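Local coordinates for protein homospermidine synthase (Legionella pneumophila subsp. pneumophila str. Philadelphia 1, PDB 2PH5) that binds NAD and probably acts as a homospermidine synthase, a transferase that makes the polyamine homospermidine, at residues N159-K168 against H293-L303; A239-E247 against L311-Y319. All coordinates share one frame; numbering follows the deposited sequence.

Contact 1 of 2, residues N159-K168 against H293-L303; sequences NPGLVSHFIK and HAETISLTNFL. With NAD (nicotinamide-adenine-dinucleotide), chain C.
Glu-295 reaches between Pro-160, Gly-161, Val-163 and Ser-164 as a knob in a hole, at the near ends of two roughly parallel helices (angle 23°, axes 10.4 Å apart). Its extended chain lays CB and CG against CB of Pro-160, which follows a cis peptide bond, and brings the carboxylate to the backbone at Gly-161. There Gly-161 N donates to OE2 of Glu-295 at 2.7 Å, although that oxygen is modelled too close to Pro-160 and its exact place is doubtful. OE1 of Glu-295 turns toward Ser-164, 3.3 Å from CB of that serine.

Apolar contacts continue along the helices. CD1 of Leu-299 meets CD1 of Ile-167 at 3.9 Å and also CG1 of Val-163; the side chains of Leu-299 and Val-163 cross at about a right angle. The other branch of Leu-299, CD2, lies on Ser-164 CB. Farther on, the extended chain of Lys-168 crosses Phe-302, also at about a right angle. CE of Lys-168 is 3.7 Å from CZ of Phe-302, and Lys-168 NZ is hydrogen-bonded to Glu-419 O.

The nicotinamide carboxamide is bonded mainly by the backbone of Asn-159 and Pro-160. Asn-159 N donates to NAD O7N at 2.8 Å in a nearly straight bond (167°), with a weak second one from ND2, while NAD N7N donates to Pro-160 O at 3.0 Å. His-293 rests near this backbone, CE1 3.4 Å from Asn-159 O. Both the oxygen and the nitrogen of the carboxamide are thus read, which fixes its rotation.

Contact 2 of 2, residues A239-E247 against L311-Y319; sequences AEIGWGTHE and LLYRPTVHY
Thr-316 lies beside Ile-241 with the two side chains pointing the same way, CG2 of one 4.0 Å from CG2 of the other, and His-318 continues the row through CD2. The backbones beneath form a single antiparallel bridge, the hydrogen-bonded pair Gly-242 and Val-317, which joins the edge of the three-stranded sheet containing 238-242 to strand 311-322 of the six-stranded sheet. Gly-242 N donates to Val-317 O at 2.8 Å, and Val-317 N returns the bond. Between Glu-240 O and Tyr-319 N a water accepts from the amide and gives a weak bond to the carbonyl.

Past the bridge, 239-247 folds into a type I turn from Gly-244 to Glu-247, clasped by Thr-316. Its OG1 sits beside the backbone N (chi1 -78°), where it accepts from Gly-244 N at 2.7 Å and donates to OE1 of Glu-247 at 2.6 Å, on that oxygen's anti lone pair. With CG anti to the carbonyl carbon (chi1 -60°), Glu-247 lays CG over the centre of one face of Trp-243; the bend at chi2 then directs the carboxylate, whose OE2 is hydrogen-bonded to Phe-466 N.

Arg-314 O is gripped twice by Thr-245. The N comes in the carbonyl plane at 2.7 Å, and OG1, tilted out of it, is at 3.2 Å. CD1 of Leu-311 touches Thr-245 CG2 and lies 3.5 Å above one face of the Arg-314 guanidinium; Trp-243 O lies near the guanidinium plane at its edge, closest to CD of Arg-314.

Overall arrangement
From the N terminus the chain passes the NAD-binding Rossmann-type part before entering helix 158-176, the first partner of contact 1. Next comes strand 238-242, the first partner of contact 2. Segment 293-303 then closes contact 1 with 124 residues between it and 159-168, and segment 311-319 closes contact 2 with 63 between it and 239-247. The segments alternate, so the two loops cross rather than nest. Contact 1 ties helix 158-176, whose start meets the nicotinamide, to helix 295-302; contact 2 joins the small antiparallel sheet to the larger mixed one. Their centres are 12 Å apart and they touch: Thr-296 packs on the Val-317 backbone, and the rings of His-293 and Tyr-319 meet.

Contact 1 of 2, residues N159-K168 against H293-L303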
loop_
_atom_site.group_PDB
_atom_site.type_symbol
_atom_site.label_atom_id
_atom_site.label_comp_id
_atom_site.label_asym_id
_atom_site.label_seq_id
_atom_site.Cartn_x
_atom_site.Cartn_y
_atom_site.Cartn_z
ATOM N N ASN A 159 0.665 -20.770 11.646
ATOM C CA ASN A 159 0.781 -19.862 12.775
ATOM C C ASN A 159 -0.591 -19.326 13.119
ATOM O O ASN A 159 -1.230 -18.642 12.320
ATOM C CB ASN A 159 1.771 -18.704 12.529
ATOM C CG ASN A 159 1.328 -17.769 11.446
ATOM O OD1 ASN A 159 1.755 -16.615 11.405
ATOM N ND2 ASN A 159 0.484 -18.260 10.541
ATOM N N PRO A 160 -1.070 -19.643 14.325
ATOM C CA PRO A 160 -0.402 -20.451 15.351
ATOM C C PRO A 160 -0.120 -21.886 14.920
ATOM O O PRO A 160 -0.809 -22.427 14.052
ATOM C CB PRO A 160 -1.390 -20.407 16.501
ATOM C CG PRO A 160 -2.695 -20.470 15.768
ATOM C CD PRO A 160 -2.488 -19.445 14.662
ATOM N N GLY A 161 0.885 -22.502 15.544
ATOM C CA GLY A 161 1.210 -23.881 15.228
ATOM C C GLY A 161 2.674 -24.125 14.944
ATOM O O GLY A 161 3.498 -24.196 15.852
ATOM N N LEU A 162 2.983 -24.265 13.664
ATOM C CA LEU A 162 4.335 -24.500 13.210
ATOM C C LEU A 162 5.298 -23.501 13.837
ATOM O O LEU A 162 6.438 -23.840 14.160
ATOM C CB LEU A 162 4.373 -24.369 11.694
ATOM C CG LEU A 162 5.688 -24.651 10.985
ATOM C CD1 LEU A 162 6.153 -26.076 11.275
ATOM C CD2 LEU A 162 5.473 -24.449 9.495
ATOM N N VAL A 163 4.824 -22.272 14.014
ATOM C CA VAL A 163 5.628 -21.191 14.572
ATOM C C VAL A 163 6.203 -21.522 15.950
ATOM O O VAL A 163 7.354 -21.202 16.250
ATOM C CB VAL A 163 4.792 -19.877 14.599
ATOM C CG1 VAL A 163 5.178 -18.998 15.784
ATOM C CG2 VAL A 163 5.034 -19.123 13.309
ATOM N N SER A 164 5.400 -22.180 16.775
ATOM C CA SER A 164 5.832 -22.585 18.101
ATOM C C SER A 164 6.998 -23.570 17.946
ATOM O O SER A 164 8.014 -23.466 18.629
ATOM C CB SER A 164 4.656 -23.230 18.832
ATOM O OG SER A 164 5.074 -23.964 19.963
ATOM N N HIS A 165 6.873 -24.515 17.025
ATOM C CA HIS A 165 7.953 -25.468 16.829
ATOM C C HIS A 165 9.207 -24.815 16.274
ATOM O O HIS A 165 10.311 -25.309 16.504
ATOM C CB HIS A 165 7.503 -26.603 15.917
ATOM C CG HIS A 165 6.306 -27.329 16.432
ATOM N ND1 HIS A 165 5.172 -27.525 15.674
ATOM C CD2 HIS A 165 6.046 -27.867 17.645
ATOM C CE1 HIS A 165 4.263 -28.149 16.401
ATOM N NE2 HIS A 165 4.767 -28.368 17.601
ATOM N N PHE A 166 9.053 -23.711 15.545
ATOM C CA PHE A 166 10.221 -23.024 15.000
ATOM C C PHE A 166 10.969 -22.306 16.122
ATOM O O PHE A 166 12.197 -22.236 16.113
ATOM C CB PHE A 166 9.831 -22.008 13.910
ATOM C CG PHE A 166 9.460 -22.625 12.575
ATOM C CD1 PHE A 166 9.984 -23.855 12.177
ATOM C CD2 PHE A 166 8.624 -21.935 11.689
ATOM C CE1 PHE A 166 9.685 -24.388 10.917
ATOM C CE2 PHE A 166 8.316 -22.457 10.422
ATOM C CZ PHE A 166 8.848 -23.684 10.036
ATOM N N ILE A 167 10.233 -21.778 17.093
ATOM C CA ILE A 167 10.881 -21.078 18.191
ATOM C C ILE A 167 11.772 -22.032 18.988
ATOM O O ILE A 167 12.915 -21.703 19.300
ATOM C CB ILE A 167 9.838 -20.401 19.108
ATOM C CG1 ILE A 167 9.349 -19.111 18.436
ATOM C CG2 ILE A 167 10.445 -20.108 20.484
ATOM C CD1 ILE A 167 8.211 -18.408 19.157
ATOM N N LYS A 168 11.263 -23.220 19.292
ATOM C CA LYS A 168 12.044 -24.199 20.042
ATOM C C LYS A 168 13.278 -24.614 19.246
ATOM O O LYS A 168 14.364 -24.760 19.801
ATOM C CB LYS A 168 11.210 -25.446 20.342
ATOM C CG LYS A 168 10.094 -25.251 21.342
ATOM C CD LYS A 168 9.317 -26.538 21.485
ATOM C CE LYS A 168 8.280 -26.475 22.596
ATOM N NZ LYS A 168 7.683 -27.826 22.806
ATOM N N HIS A 293 -2.796 -11.944 16.834
ATOM C CA HIS A 293 -2.964 -13.402 16.725
ATOM C C HIS A 293 -3.242 -14.096 18.057
ATOM O O HIS A 293 -3.192 -13.479 19.125
ATOM C CB HIS A 293 -1.764 -14.056 16.036
ATOM C CG HIS A 293 -2.068 -14.582 14.663
ATOM N ND1 HIS A 293 -2.903 -15.659 14.442
ATOM C CD2 HIS A 293 -1.647 -14.180 13.442
ATOM C CE1 HIS A 293 -2.980 -15.896 13.146
ATOM N NE2 HIS A 293 -2.226 -15.012 12.514
ATOM N N ALA A 294 -3.539 -15.389 17.987
ATOM C CA ALA A 294 -3.858 -16.159 19.187
ATOM C C ALA A 294 -2.627 -16.600 19.962
ATOM O O ALA A 294 -2.517 -16.348 21.163
ATOM C CB ALA A 294 -4.698 -17.379 18.809
ATOM N N GLU A 295 -1.708 -17.257 19.261
ATOM C CA GLU A 295 -0.487 -17.774 19.866
ATOM C C GLU A 295 0.472 -16.716 20.418
ATOM O O GLU A 295 1.652 -16.999 20.635
ATOM C CB GLU A 295 0.257 -18.664 18.858
ATOM C CG GLU A 295 0.474 -20.105 19.333
ATOM C CD GLU A 295 1.256 -20.956 18.341
ATOM O OE1 GLU A 295 1.548 -22.126 18.665
ATOM O OE2 GLU A 295 1.578 -20.464 17.242
ATOM N N THR A 296 -0.021 -15.501 20.637
ATOM C CA THR A 296 0.832 -14.451 21.183
ATOM C C THR A 296 0.881 -14.603 22.700
ATOM O O THR A 296 1.955 -14.619 23.296
ATOM C CB THR A 296 0.305 -13.038 20.844
ATOM O OG1 THR A 296 0.244 -12.879 19.424
ATOM C CG2 THR A 296 1.221 -11.976 21.426
ATOM N N ILE A 297 -0.287 -14.731 23.316
ATOM C CA ILE A 297 -0.363 -14.875 24.759
ATOM C C ILE A 297 0.153 -16.233 25.228
ATOM O O ILE A 297 0.852 -16.332 26.239
ATOM C CB ILE A 297 -1.803 -14.697 25.248
ATOM C CG1 ILE A 297 -2.376 -13.397 24.682
ATOM C CG2 ILE A 297 -1.843 -14.714 26.773
ATOM C CD1 ILE A 297 -1.467 -12.191 24.833
ATOM N N SER A 298 -0.194 -17.276 24.482
ATOM C CA SER A 298 0.234 -18.625 24.819
ATOM C C SER A 298 1.756 -18.763 24.744
ATOM O O SER A 298 2.366 -19.388 25.609
ATOM C CB SER A 298 -0.437 -19.636 23.886
ATOM O OG SER A 298 -0.127 -19.360 22.530
ATOM N N LEU A 299 2.374 -18.181 23.723
ATOM C CA LEU A 299 3.824 -18.266 23.589
ATOM C C LEU A 299 4.522 -17.449 24.664
ATOM O O LEU A 299 5.488 -17.909 25.269
ATOM C CB LEU A 299 4.281 -17.773 22.212
ATOM C CG LEU A 299 3.968 -18.705 21.044
ATOM C CD1 LEU A 299 4.403 -18.073 19.730
ATOM C CD2 LEU A 299 4.670 -20.034 21.268
ATOM N N THR A 300 4.035 -16.236 24.895
ATOM C CA THR A 300 4.631 -15.363 25.898
ATOM C C THR A 300 4.689 -16.047 27.268
ATOM O O THR A 300 5.753 -16.106 27.890
ATOM C CB THR A 300 3.854 -14.038 26.012
ATOM O OG1 THR A 300 3.896 -13.353 24.756
ATOM C CG2 THR A 300 4.468 -13.153 27.078
ATOM N N ASN A 301 3.550 -16.565 27.724
ATOM C CA ASN A 301 3.478 -17.251 29.004
ATOM C C ASN A 301 4.380 -18.484 28.978
ATOM O O ASN A 301 5.048 -18.798 29.959
ATOM C CB ASN A 301 2.035 -17.672 29.314
ATOM C CG ASN A 301 1.128 -16.487 29.625
ATOM O OD1 ASN A 301 1.595 -15.355 29.765
ATOM N ND2 ASN A 301 -0.168 -16.747 29.749
ATOM N N PHE A 302 4.403 -19.175 27.844
ATOM C CA PHE A 302 5.228 -20.368 27.690
ATOM C C PHE A 302 6.705 -20.041 27.898
ATOM O O PHE A 302 7.484 -20.904 28.284
ATOM C CB PHE A 302 5.029 -20.964 26.294
ATOM C CG PHE A 302 5.746 -22.267 26.079
ATOM C CD1 PHE A 302 5.318 -23.428 26.725
ATOM C CD2 PHE A 302 6.842 -22.340 25.222
ATOM C CE1 PHE A 302 5.968 -24.649 26.518
ATOM C CE2 PHE A 302 7.498 -23.552 25.009
ATOM C CZ PHE A 302 7.058 -24.710 25.661
ATOM N N LEU A 303 7.090 -18.795 27.645
ATOM C CA LEU A 303 8.483 -18.386 27.812
ATOM C C LEU A 303 8.650 -17.418 28.972
ATOM O O LEU A 303 9.604 -16.643 29.015
ATOM C CB LEU A 303 9.004 -17.735 26.534
ATOM C CG LEU A 303 9.037 -18.681 25.339
ATOM C CD1 LEU A 303 9.348 -17.898 24.070
ATOM C CD2 LEU A 303 10.079 -19.774 25.592
HETATM P PA NAD C . -12.904 -20.491 4.735
HETATM O O1A NAD C . -13.859 -19.394 5.119
HETATM O O2A NAD C . -12.268 -20.427 3.390
HETATM O O5B NAD C . -13.613 -21.942 4.877
HETATM C C5B NAD C . -14.358 -22.272 6.046
HETATM C C4B NAD C . -15.390 -23.352 5.672
HETATM O O4B NAD C . -16.127 -23.609 6.847
HETATM C C3B NAD C . -16.392 -22.932 4.592
HETATM O O3B NAD C . -16.391 -23.876 3.519
HETATM C C2B NAD C . -17.714 -22.890 5.307
HETATM O O2B NAD C . -18.836 -23.221 4.521
HETATM C C1B NAD C . -17.487 -23.801 6.515
HETATM N N9A NAD C . -18.273 -23.480 7.712
HETATM C C8A NAD C . -18.683 -22.183 8.067
HETATM N N7A NAD C . -19.908 -22.187 8.629
HETATM C C5A NAD C . -20.319 -23.476 8.635
HETATM C C6A NAD C . -21.492 -24.070 9.098
HETATM N N6A NAD C . -22.487 -23.396 9.677
HETATM N N1A NAD C . -21.605 -25.444 8.945
HETATM C C2A NAD C . -20.614 -26.209 8.362
HETATM N N3A NAD C . -19.445 -25.647 7.906
HETATM C C4A NAD C . -19.334 -24.294 8.058
HETATM O O3 NAD C . -11.757 -20.431 5.824
HETATM P PN NAD C . -10.462 -21.335 6.106
HETATM O O1N NAD C . -9.317 -20.410 6.282
HETATM O O2N NAD C . -10.391 -22.392 5.035
HETATM O O5D NAD C . -11.016 -21.875 7.489
HETATM C C5D NAD C . -10.348 -22.748 8.365
HETATM C C4D NAD C . -9.749 -21.853 9.430
HETATM O O4D NAD C . -8.376 -22.121 9.530
HETATM C C3D NAD C . -10.069 -20.718 10.380
HETATM O O3D NAD C . -10.621 -21.194 11.598
HETATM C C2D NAD C . -8.708 -20.068 10.555
HETATM O O2D NAD C . -8.590 -19.319 11.731
HETATM C C1D NAD C . -7.750 -21.248 10.451
HETATM N N1N NAD C . -6.422 -20.979 9.852
HETATM C C2N NAD C . -5.274 -21.221 10.573
HETATM C C3N NAD C . -4.035 -20.970 9.946
HETATM C C7N NAD C . -2.741 -21.216 10.642
HETATM O O7N NAD C . -1.591 -20.958 9.942
HETATM N N7N NAD C . -2.667 -21.687 11.869
HETATM C C4N NAD C . -3.969 -20.479 8.602
HETATM C C5N NAD C . -5.171 -20.241 7.903
HETATM C C6N NAD C . -6.389 -20.486 8.507
#

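Contact 2 of 2, residues A239-E247 against L311-Y319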
loop_
_atom_site.group_PDB
_atom_site.type_symbol
_atom_site.label_atom_id
_atom_site.label_comp_id
_atom_site.label_asym_id
_atom_site.label_seq_id
_atom_site.Cartn_x
_atom_site.Cartn_y
_atom_site.Cartn_z
ATOM N N ALA A 239 -4.063 -3.765 18.147
ATOM C CA ALA A 239 -2.749 -4.401 18.256
ATOM C C ALA A 239 -2.554 -5.117 19.600
ATOM O O ALA A 239 -2.747 -4.520 20.663
ATOM C CB ALA A 239 -1.650 -3.356 18.057
ATOM N N GLU A 240 -2.179 -6.398 19.536
ATOM C CA GLU A 240 -1.941 -7.225 20.726
ATOM C C GLU A 240 -0.455 -7.551 20.836
ATOM O O GLU A 240 0.151 -8.039 19.880
ATOM C CB GLU A 240 -2.747 -8.524 20.656
ATOM C CG GLU A 240 -2.721 -9.331 21.950
ATOM C CD GLU A 240 -3.502 -10.628 21.845
ATOM O OE1 GLU A 240 -4.739 -10.573 21.677
ATOM O OE2 GLU A 240 -2.880 -11.704 21.925
ATOM N N ILE A 241 0.127 -7.301 22.007
ATOM C CA ILE A 241 1.557 -7.516 22.202
ATOM C C ILE A 241 1.964 -8.138 23.540
ATOM O O ILE A 241 1.499 -7.715 24.598
ATOM C CB ILE A 241 2.303 -6.173 22.071
ATOM C CG1 ILE A 241 1.824 -5.421 20.830
ATOM C CG2 ILE A 241 3.798 -6.412 22.005
ATOM C CD1 ILE A 241 2.269 -3.975 20.782
ATOM N N GLY A 242 2.839 -9.140 23.483
ATOM C CA GLY A 242 3.332 -9.760 24.704
ATOM C C GLY A 242 4.394 -8.812 25.236
ATOM O O GLY A 242 5.419 -8.600 24.584
ATOM N N TRP A 243 4.161 -8.223 26.406
ATOM C CA TRP A 243 5.120 -7.271 26.957
ATOM C C TRP A 243 6.337 -7.915 27.613
ATOM O O TRP A 243 6.212 -8.609 28.617
ATOM C CB TRP A 243 4.436 -6.348 27.958
ATOM C CG TRP A 243 5.042 -4.975 27.998
ATOM C CD1 TRP A 243 5.376 -4.257 29.111
ATOM C CD2 TRP A 243 5.344 -4.136 26.875
ATOM N NE1 TRP A 243 5.865 -3.023 28.752
ATOM C CE2 TRP A 243 5.854 -2.922 27.386
ATOM C CE3 TRP A 243 5.231 -4.292 25.485
ATOM C CZ2 TRP A 243 6.253 -1.866 26.556
ATOM C CZ3 TRP A 243 5.629 -3.244 24.662
ATOM C CH2 TRP A 243 6.134 -2.044 25.203
ATOM N N GLY A 244 7.513 -7.676 27.040
ATOM C CA GLY A 244 8.728 -8.243 27.592
ATOM C C GLY A 244 9.238 -7.457 28.784
ATOM O O GLY A 244 9.034 -6.247 28.868
ATOM N N THR A 245 9.902 -8.143 29.711
ATOM C CA THR A 245 10.442 -7.496 30.904
ATOM C C THR A 245 11.575 -6.502 30.621
ATOM O O THR A 245 11.899 -5.687 31.476
ATOM C CB THR A 245 10.931 -8.542 31.924
ATOM O OG1 THR A 245 11.624 -9.593 31.243
ATOM C CG2 THR A 245 9.755 -9.129 32.690
ATOM N N HIS A 246 12.167 -6.547 29.430
ATOM C CA HIS A 246 13.246 -5.615 29.113
ATOM C C HIS A 246 12.718 -4.258 28.676
ATOM O O HIS A 246 13.417 -3.257 28.816
ATOM C CB HIS A 246 14.140 -6.157 27.994
ATOM C CG HIS A 246 13.590 -5.923 26.621
ATOM N ND1 HIS A 246 12.489 -6.597 26.134
ATOM C CD2 HIS A 246 13.950 -5.045 25.653
ATOM C CE1 HIS A 246 12.194 -6.141 24.930
ATOM N NE2 HIS A 246 13.066 -5.199 24.614
ATOM N N GLU A 247 11.501 -4.232 28.131
ATOM C CA GLU A 247 10.885 -2.991 27.653
ATOM C C GLU A 247 11.000 -1.886 28.679
ATOM O O GLU A 247 10.587 -2.039 29.831
ATOM C CB GLU A 247 9.401 -3.203 27.322
ATOM C CG GLU A 247 9.117 -4.246 26.250
ATOM C CD GLU A 247 9.621 -3.854 24.866
ATOM O OE1 GLU A 247 9.420 -4.649 23.925
ATOM O OE2 GLU A 247 10.213 -2.764 24.718
ATOM N N LEU A 311 7.257 -12.140 38.403
ATOM C CA LEU A 311 7.895 -12.444 37.132
ATOM C C LEU A 311 9.331 -11.962 37.138
ATOM O O LEU A 311 9.637 -10.873 37.627
ATOM C CB LEU A 311 7.151 -11.802 35.957
ATOM C CG LEU A 311 7.390 -10.323 35.666
ATOM C CD1 LEU A 311 6.672 -9.937 34.384
ATOM C CD2 LEU A 311 6.897 -9.485 36.836
ATOM N N LEU A 312 10.209 -12.794 36.592
ATOM C CA LEU A 312 11.624 -12.486 36.507
ATOM C C LEU A 312 11.976 -12.190 35.052
ATOM O O LEU A 312 12.643 -11.200 34.756
ATOM C CB LEU A 312 12.438 -13.680 37.003
ATOM C CG LEU A 312 12.026 -14.228 38.373
ATOM C CD1 LEU A 312 12.830 -15.488 38.693
ATOM C CD2 LEU A 312 12.249 -13.163 39.438
ATOM N N TYR A 313 11.503 -13.050 34.152
ATOM C CA TYR A 313 11.773 -12.917 32.728
ATOM C C TYR A 313 10.590 -13.182 31.807
ATOM O O TYR A 313 9.730 -14.025 32.081
ATOM C CB TYR A 313 12.887 -13.865 32.319
ATOM C CG TYR A 313 13.012 -14.014 30.824
ATOM C CD1 TYR A 313 13.576 -13.000 30.047
ATOM C CD2 TYR A 313 12.600 -15.193 30.184
ATOM C CE1 TYR A 313 13.737 -13.160 28.667
ATOM C CE2 TYR A 313 12.755 -15.363 28.810
ATOM C CZ TYR A 313 13.328 -14.350 28.063
ATOM O OH TYR A 313 13.552 -14.542 26.726
ATOM N N ARG A 314 10.588 -12.478 30.683
ATOM C CA ARG A 314 9.541 -12.610 29.694
ATOM C C ARG A 314 9.907 -11.758 28.494
ATOM O O ARG A 314 10.157 -10.564 28.623
ATOM C CB ARG A 314 8.219 -12.133 30.276
ATOM C CG ARG A 314 7.068 -12.161 29.311
ATOM C CD ARG A 314 5.938 -11.276 29.814
ATOM N NE ARG A 314 5.220 -11.872 30.931
ATOM C CZ ARG A 314 4.459 -11.188 31.777
ATOM N NH1 ARG A 314 4.319 -9.876 31.634
ATOM N NH2 ARG A 314 3.830 -11.821 32.756
ATOM N N PRO A 315 9.967 -12.370 27.307
ATOM C CA PRO A 315 10.305 -11.629 26.090
ATOM C C PRO A 315 9.069 -10.971 25.493
ATOM O O PRO A 315 7.941 -11.322 25.836
ATOM C CB PRO A 315 10.861 -12.715 25.177
ATOM C CG PRO A 315 10.001 -13.890 25.533
ATOM C CD PRO A 315 9.959 -13.824 27.054
ATOM N N THR A 316 9.285 -10.001 24.618
ATOM C CA THR A 316 8.178 -9.340 23.951
ATOM C C THR A 316 7.871 -10.238 22.752
ATOM O O THR A 316 8.788 -10.732 22.089
ATOM C CB THR A 316 8.577 -7.908 23.495
ATOM O OG1 THR A 316 8.554 -7.029 24.626
ATOM C CG2 THR A 316 7.626 -7.379 22.427
ATOM N N VAL A 317 6.586 -10.474 22.503
ATOM C CA VAL A 317 6.167 -11.323 21.396
ATOM C C VAL A 317 4.984 -10.734 20.639
ATOM O O VAL A 317 3.961 -10.389 21.234
ATOM C CB VAL A 317 5.737 -12.732 21.872
ATOM C CG1 VAL A 317 5.416 -13.609 20.661
ATOM C CG2 VAL A 317 6.836 -13.364 22.717
ATOM N N HIS A 318 5.139 -10.635 19.324
ATOM C CA HIS A 318 4.096 -10.129 18.462
ATOM C C HIS A 318 4.396 -10.498 17.014
ATOM O O HIS A 318 5.480 -10.992 16.701
ATOM C CB HIS A 318 3.921 -8.608 18.628
ATOM C CG HIS A 318 5.058 -7.790 18.101
ATOM N ND1 HIS A 318 5.331 -7.677 16.754
ATOM C CD2 HIS A 318 5.955 -6.996 18.735
ATOM C CE1 HIS A 318 6.344 -6.846 16.583
ATOM N NE2 HIS A 318 6.740 -6.417 17.768
ATOM N N TYR A 319 3.419 -10.252 16.148
ATOM C CA TYR A 319 3.484 -10.578 14.729
ATOM C C TYR A 319 3.951 -9.368 13.886
ATOM O O TYR A 319 3.570 -8.231 14.154
ATOM C CB TYR A 319 2.075 -11.047 14.303
ATOM C CG TYR A 319 1.952 -11.817 12.997
ATOM C CD1 TYR A 319 0.694 -12.062 12.424
ATOM C CD2 TYR A 319 3.084 -12.293 12.330
ATOM C CE1 TYR A 319 0.572 -12.763 11.208
ATOM C CE2 TYR A 319 2.979 -12.992 11.124
ATOM C CZ TYR A 319 1.722 -13.222 10.571
ATOM O OH TYR A 319 1.626 -13.923 9.385
HETATM O O HOH W 1 0.809 -9.576 16.991
#